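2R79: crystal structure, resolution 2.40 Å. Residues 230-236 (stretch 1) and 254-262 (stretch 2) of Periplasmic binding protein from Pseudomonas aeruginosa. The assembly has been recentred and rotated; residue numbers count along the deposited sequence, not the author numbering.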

# COMPACT_ATOMS: atom_id res chain seq x y z
N GLY A 230 8.31 20.85 -17.91
CA GLY A 230 8.09 19.62 -17.16
C GLY A 230 8.15 18.40 -18.05
O GLY A 230 7.26 17.54 -18.00
N ARG A 231 9.19 18.31 -18.88
CA ARG A 231 9.35 17.19 -19.77
C ARG A 231 10.66 16.42 -19.64
O ARG A 231 11.32 16.09 -20.63
CB ARG A 231 9.15 17.63 -21.22
CG ARG A 231 7.73 18.06 -21.48
CD ARG A 231 7.44 18.26 -22.96
NE ARG A 231 6.14 18.89 -23.12
CZ ARG A 231 5.52 19.03 -24.28
NH1 ARG A 231 6.09 18.58 -25.40
NH2 ARG A 231 4.32 19.61 -24.33
N LEU A 232 11.05 16.17 -18.40
CA LEU A 232 12.23 15.37 -18.12
C LEU A 232 11.57 14.02 -17.86
O LEU A 232 11.07 13.76 -16.76
CB LEU A 232 12.94 15.86 -16.86
CG LEU A 232 13.55 17.26 -16.91
CD1 LEU A 232 14.29 17.52 -15.60
CD2 LEU A 232 14.51 17.37 -18.09
N LEU A 233 11.52 13.18 -18.89
CA LEU A 233 10.89 11.88 -18.80
C LEU A 233 11.84 10.79 -18.33
O LEU A 233 12.94 10.65 -18.84
CB LEU A 233 10.30 11.52 -20.16
CG LEU A 233 9.53 12.67 -20.82
CD1 LEU A 233 9.18 12.32 -22.26
CD2 LEU A 233 8.28 12.99 -20.02
N VAL A 234 11.40 10.01 -17.35
CA VAL A 234 12.24 8.94 -16.82
C VAL A 234 11.84 7.62 -17.42
O VAL A 234 10.70 7.18 -17.30
CB VAL A 234 12.14 8.89 -15.29
CG1 VAL A 234 13.07 7.81 -14.74
CG2 VAL A 234 12.52 10.25 -14.72
N LEU A 235 12.80 6.98 -18.09
CA LEU A 235 12.56 5.71 -18.75
C LEU A 235 13.23 4.55 -18.02
O LEU A 235 14.32 4.70 -17.47
CB LEU A 235 13.10 5.77 -20.19
CG LEU A 235 12.72 4.59 -21.08
CD1 LEU A 235 11.26 4.71 -21.47
CD2 LEU A 235 13.59 4.58 -22.33
N ASP A 236 12.56 3.41 -18.05
CA ASP A 236 13.08 2.19 -17.44
C ASP A 236 14.36 1.82 -18.19
O ASP A 236 14.32 1.48 -19.36
CB ASP A 236 12.05 1.07 -17.59
CG ASP A 236 12.50 -0.23 -16.97
OD1 ASP A 236 13.65 -0.30 -16.47
OD2 ASP A 236 11.70 -1.20 -17.00
N ALA A 254 3.92 5.02 -24.76
CA ALA A 254 3.98 6.00 -23.70
C ALA A 254 4.81 7.21 -24.15
O ALA A 254 4.37 8.35 -23.98
CB ALA A 254 4.59 5.38 -22.45
N LEU A 255 5.98 6.97 -24.72
CA LEU A 255 6.83 8.06 -25.18
C LEU A 255 6.18 8.91 -26.26
O LEU A 255 6.19 10.14 -26.18
CB LEU A 255 8.17 7.53 -25.72
CG LEU A 255 9.25 7.24 -24.69
CD1 LEU A 255 10.41 6.54 -25.36
CD2 LEU A 255 9.71 8.53 -24.03
N SER A 256 5.61 8.27 -27.28
CA SER A 256 4.98 9.01 -28.37
C SER A 256 3.81 9.83 -27.87
O SER A 256 3.53 10.90 -28.41
CB SER A 256 4.56 8.06 -29.51
OG SER A 256 3.56 7.13 -29.12
N ALA A 257 3.14 9.36 -26.82
CA ALA A 257 2.02 10.10 -26.24
C ALA A 257 2.56 11.37 -25.58
O ALA A 257 1.94 12.44 -25.64
CB ALA A 257 1.27 9.24 -25.22
N ALA A 258 3.73 11.25 -24.94
CA ALA A 258 4.37 12.40 -24.29
C ALA A 258 4.94 13.36 -25.34
O ALA A 258 4.99 14.57 -25.11
CB ALA A 258 5.48 11.92 -23.37
N PHE A 259 5.38 12.81 -26.47
CA PHE A 259 5.96 13.61 -27.56
C PHE A 259 4.90 14.37 -28.38
O PHE A 259 5.19 15.42 -28.95
CB PHE A 259 6.80 12.72 -28.48
CG PHE A 259 8.07 12.20 -27.84
CD1 PHE A 259 8.77 11.15 -28.43
CD2 PHE A 259 8.57 12.76 -26.67
CE1 PHE A 259 9.96 10.67 -27.87
CE2 PHE A 259 9.75 12.28 -26.09
CZ PHE A 259 10.44 11.24 -26.69
N TYR A 260 3.69 13.82 -28.45
CA TYR A 260 2.58 14.45 -29.18
C TYR A 260 1.40 14.49 -28.23
O TYR A 260 0.43 13.76 -28.40
CB TYR A 260 2.20 13.63 -30.41
CG TYR A 260 3.30 13.50 -31.43
CD1 TYR A 260 4.27 12.51 -31.32
CD2 TYR A 260 3.41 14.43 -32.47
CE1 TYR A 260 5.34 12.45 -32.21
CE2 TYR A 260 4.47 14.37 -33.36
CZ TYR A 260 5.43 13.38 -33.23
OH TYR A 260 6.47 13.32 -34.12
N PRO A 261 1.46 15.37 -27.22
CA PRO A 261 0.39 15.51 -26.22
C PRO A 261 -0.99 15.87 -26.74
O PRO A 261 -1.98 15.66 -26.05
CB PRO A 261 0.96 16.57 -25.27
CG PRO A 261 1.80 17.41 -26.17
CD PRO A 261 2.51 16.39 -27.02
N SER A 262 -1.06 16.41 -27.96
CA SER A 262 -2.33 16.79 -28.56
C SER A 262 -2.93 15.70 -29.43
O SER A 262 -3.73 15.97 -30.32
CB SER A 262 -2.16 18.04 -29.41
OG SER A 262 -1.79 19.14 -28.61
O HOH W 1 6.21 17.90 -27.82

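The contact is a strand laid along a helix, nearly antiparallel at 177°, with axes 10.9 Å apart at their closest. No direct hydrogen bond joins the two stretches; apolar packing and one water bridge do the work, and together the two sides bury 268 Å².

The apolar part follows the alternation of the strand. Leu233 and Leu235 point their CA-to-CB bonds toward the helix, while Leu232 and Val234 stay out of its reach. Leu233 is the hub. With chi1 m and chi2 t, it brings CD1 to 3.9 Å from Ala258 CB, 3.9 Å from Phe259 CE2 and 4.2 Å from Leu255 CD2, so a single methyl touches three helix residues. Ala258 offers just a methyl, its CA-to-CB bond sideways, which Leu233 CD1 packs against. Leu255 also leaves its backbone sideways, but its length brings its end nearer; Leu255 CD1 also lies 4.4 Å from Leu235 CD1, a looser contact that extends the packing along the strand. Phe259 starts away from the strand, yet its long side chain carries the ring back to Leu233.

The polar part lies at Arg231, just before the strand, where an extended side chain runs past the end of the helix. Its guanidinium has Ala258 O over one face, with NH1 4.2 Å from that oxygen, too far for a hydrogen bond. Instead, water 1 accepts a weak hydrogen bond from Arg231 NH1 (2.5 Å) and donates one to Phe259 O (2.9 Å), linking the charged group to a carbonyl in the helix's last turn. Arg231 NH2 packs 3.8 Å from Pro261 CG while hydrogen-bonding elsewhere in the structure. The rule is economical: leucines on the strand and the helix, with Phe259, supply the buried apolar part, and a long arginine serves the partly exposed end, combining van der Waals contact with Pro261 and a water-mediated link.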